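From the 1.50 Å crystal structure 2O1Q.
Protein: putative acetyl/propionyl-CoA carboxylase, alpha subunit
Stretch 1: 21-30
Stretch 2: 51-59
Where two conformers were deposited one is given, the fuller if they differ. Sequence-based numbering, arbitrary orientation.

Stretch 1 (21-30) PFPAAFSTGG
Stretch 2 51-59: CPAGSSFAA

This contact is a short antiparallel pairing of two backbone segments, fastened by three main-chain hydrogen bonds, flanked by an edge-to-face phenylalanine pair and extended by two bridging waters. The register sets S27 against F57 (CA to CA 4.1 Å, a non-hydrogen-bonded pair) and T28 against S56 (CA to CA 5.4 Å, a hydrogen-bonded pair). T28 N donates to S56 O at 2.9 Å and S56 N returns a bond to T28 O at 3.1 Å, while A58 N donates almost linearly to F26 O at 2.9 Å. S27 (phi/psi -165/164) and S56 (-158/160) are nearly fully extended, and T28 is at -136/157. The narrow pair brings S27 CA within 3.2 Å of S56 O, a CA-H...O contact.

The side chains of S27 and F57 share one face of the sheet. F57 (chi1 -72°, m; chi2 -81°) directs its ring edge at the face of F22 (chi1 -168°, t; chi2 73°): the centroids lie 5.4 Å apart, the planes meet at 81°, and F22 CE2 is 3.7 Å from F57 CE1. S27, in rotamer p, is small and polar; its OG donates to P23 O at 2.9 Å, satisfying a buried hydroxyl within its own stretch.

T28 and S56 occupy the other face. T28 OG1 and S56 OG stand 3.6 Å apart, and water 1 joins them at 2.9 Å from T28 OG1 and 2.7 Å from S56 OG, also donating to G54 O at 2.7 Å.

Beyond the bridges, P52 to S55 forms a type II turn, for which G54 supplies the positive phi (92/-10). S55 OG, rotamer p, donates to P52 O at 2.6 Å. G29 (96/7) also needs glycine: an ideal CB would lie 2.7 Å from S55 CA. Water 2 donates to G29 O at 2.9 Å and A53 O at 2.8 Å, while P52 CD packs 3.3 Å from G30 O.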

# COMPACT_ATOMS: atom_id res chain seq x y z
N PRO A 21 -8.12 -13.74 24.70
CA PRO A 21 -7.58 -14.97 24.13
C PRO A 21 -7.62 -14.93 22.58
O PRO A 21 -8.60 -14.46 21.97
CB PRO A 21 -8.47 -16.07 24.71
CG PRO A 21 -9.30 -15.40 25.78
CD PRO A 21 -9.33 -13.95 25.50
N PHE A 22 -6.53 -15.36 21.94
CA PHE A 22 -6.48 -15.46 20.52
C PHE A 22 -7.24 -16.74 20.14
O PHE A 22 -7.15 -17.76 20.85
CB PHE A 22 -5.02 -15.49 20.02
CG PHE A 22 -4.90 -15.31 18.57
CD1 PHE A 22 -5.13 -14.07 18.01
CD2 PHE A 22 -4.71 -16.40 17.73
CE1 PHE A 22 -5.11 -13.90 16.65
CE2 PHE A 22 -4.70 -16.24 16.38
CZ PHE A 22 -4.90 -15.00 15.83
N PRO A 23 -8.02 -16.70 19.06
CA PRO A 23 -8.79 -17.88 18.69
C PRO A 23 -8.04 -19.19 18.66
O PRO A 23 -6.95 -19.28 18.06
CB PRO A 23 -9.29 -17.55 17.29
CG PRO A 23 -9.45 -16.12 17.31
CD PRO A 23 -8.25 -15.61 18.08
N ALA A 24 -8.62 -20.18 19.32
CA ALA A 24 -8.10 -21.53 19.34
C ALA A 24 -8.07 -22.18 17.97
O ALA A 24 -7.32 -23.11 17.75
CB ALA A 24 -8.90 -22.41 20.30
N ALA A 25 -8.90 -21.71 17.06
CA ALA A 25 -8.93 -22.28 15.73
C ALA A 25 -7.61 -22.04 15.01
O ALA A 25 -7.29 -22.77 14.09
CB ALA A 25 -10.10 -21.71 14.90
N PHE A 26 -6.87 -21.01 15.43
CA PHE A 26 -5.70 -20.55 14.69
C PHE A 26 -4.42 -20.49 15.54
O PHE A 26 -3.42 -19.94 15.10
CB PHE A 26 -5.98 -19.14 14.09
CG PHE A 26 -7.19 -19.09 13.17
CD1 PHE A 26 -7.30 -19.95 12.12
CD2 PHE A 26 -8.17 -18.13 13.35
CE1 PHE A 26 -8.42 -19.91 11.27
CE2 PHE A 26 -9.29 -18.07 12.51
CZ PHE A 26 -9.41 -18.98 11.47
N SER A 27 -4.44 -21.10 16.72
CA SER A 27 -3.29 -21.10 17.59
C SER A 27 -3.44 -22.13 18.65
O SER A 27 -4.53 -22.66 18.84
CB SER A 27 -3.18 -19.75 18.29
OG SER A 27 -4.27 -19.54 19.19
N THR A 28 -2.34 -22.46 19.31
CA THR A 28 -2.38 -23.34 20.47
C THR A 28 -1.48 -22.75 21.55
O THR A 28 -0.61 -21.93 21.26
CB THR A 28 -1.94 -24.80 20.17
OG1 THR A 28 -0.56 -25.02 20.50
CG2 THR A 28 -2.21 -25.19 18.73
N GLY A 29 -1.73 -23.11 22.79
CA GLY A 29 -0.80 -22.86 23.85
C GLY A 29 -1.07 -21.64 24.62
O GLY A 29 -0.25 -21.26 25.45
N GLY A 30 -2.21 -20.99 24.38
CA GLY A 30 -2.61 -19.90 25.24
C GLY A 30 -2.24 -18.49 24.82
O GLY A 30 -2.09 -17.58 25.67
N CYS A 51 2.53 -14.49 24.12
CA CYS A 51 2.60 -15.86 23.70
C CYS A 51 3.35 -16.67 24.71
O CYS A 51 4.55 -16.49 24.86
CB CYS A 51 3.30 -15.95 22.37
SG CYS A 51 2.70 -14.95 21.01
N PRO A 52 2.66 -17.57 25.39
CA PRO A 52 3.30 -18.41 26.37
C PRO A 52 4.36 -19.28 25.74
O PRO A 52 4.26 -19.58 24.59
CB PRO A 52 2.17 -19.27 26.89
CG PRO A 52 1.00 -18.40 26.67
CD PRO A 52 1.22 -17.79 25.41
N ALA A 53 5.34 -19.66 26.53
CA ALA A 53 6.31 -20.66 26.09
C ALA A 53 5.57 -21.91 25.64
O ALA A 53 4.61 -22.35 26.32
CB ALA A 53 7.22 -21.00 27.23
N GLY A 54 5.96 -22.48 24.50
CA GLY A 54 5.26 -23.66 23.96
C GLY A 54 4.13 -23.36 22.99
O GLY A 54 3.54 -24.28 22.41
N SER A 55 3.78 -22.10 22.88
CA SER A 55 2.69 -21.72 21.99
C SER A 55 3.06 -21.58 20.49
O SER A 55 4.23 -21.54 20.12
CB SER A 55 1.97 -20.45 22.49
OG SER A 55 2.80 -19.33 22.41
N SER A 56 2.03 -21.60 19.67
CA SER A 56 2.22 -21.55 18.26
C SER A 56 1.01 -21.06 17.52
O SER A 56 -0.09 -21.18 18.02
CB SER A 56 2.67 -22.90 17.65
OG SER A 56 1.66 -23.92 17.87
N PHE A 57 1.20 -20.60 16.28
CA PHE A 57 0.11 -20.31 15.37
C PHE A 57 -0.09 -21.36 14.31
O PHE A 57 0.87 -22.01 13.92
CB PHE A 57 0.41 -19.04 14.66
CG PHE A 57 0.29 -17.83 15.51
CD1 PHE A 57 -0.93 -17.25 15.77
CD2 PHE A 57 1.42 -17.23 16.01
CE1 PHE A 57 -1.03 -16.04 16.52
CE2 PHE A 57 1.36 -16.10 16.74
CZ PHE A 57 0.12 -15.48 17.03
N ALA A 58 -1.32 -21.53 13.86
CA ALA A 58 -1.62 -22.50 12.84
C ALA A 58 -0.97 -22.10 11.53
O ALA A 58 -0.70 -20.90 11.26
CB ALA A 58 -3.12 -22.65 12.66
N ALA A 59 -0.79 -23.10 10.65
CA ALA A 59 -0.13 -22.87 9.35
C ALA A 59 -0.84 -21.83 8.53
O ALA A 59 -2.07 -21.86 8.44
CB ALA A 59 -0.05 -24.17 8.55
O HOH W 1 2.34 -25.14 20.19
O HOH W 2 1.99 -23.06 25.59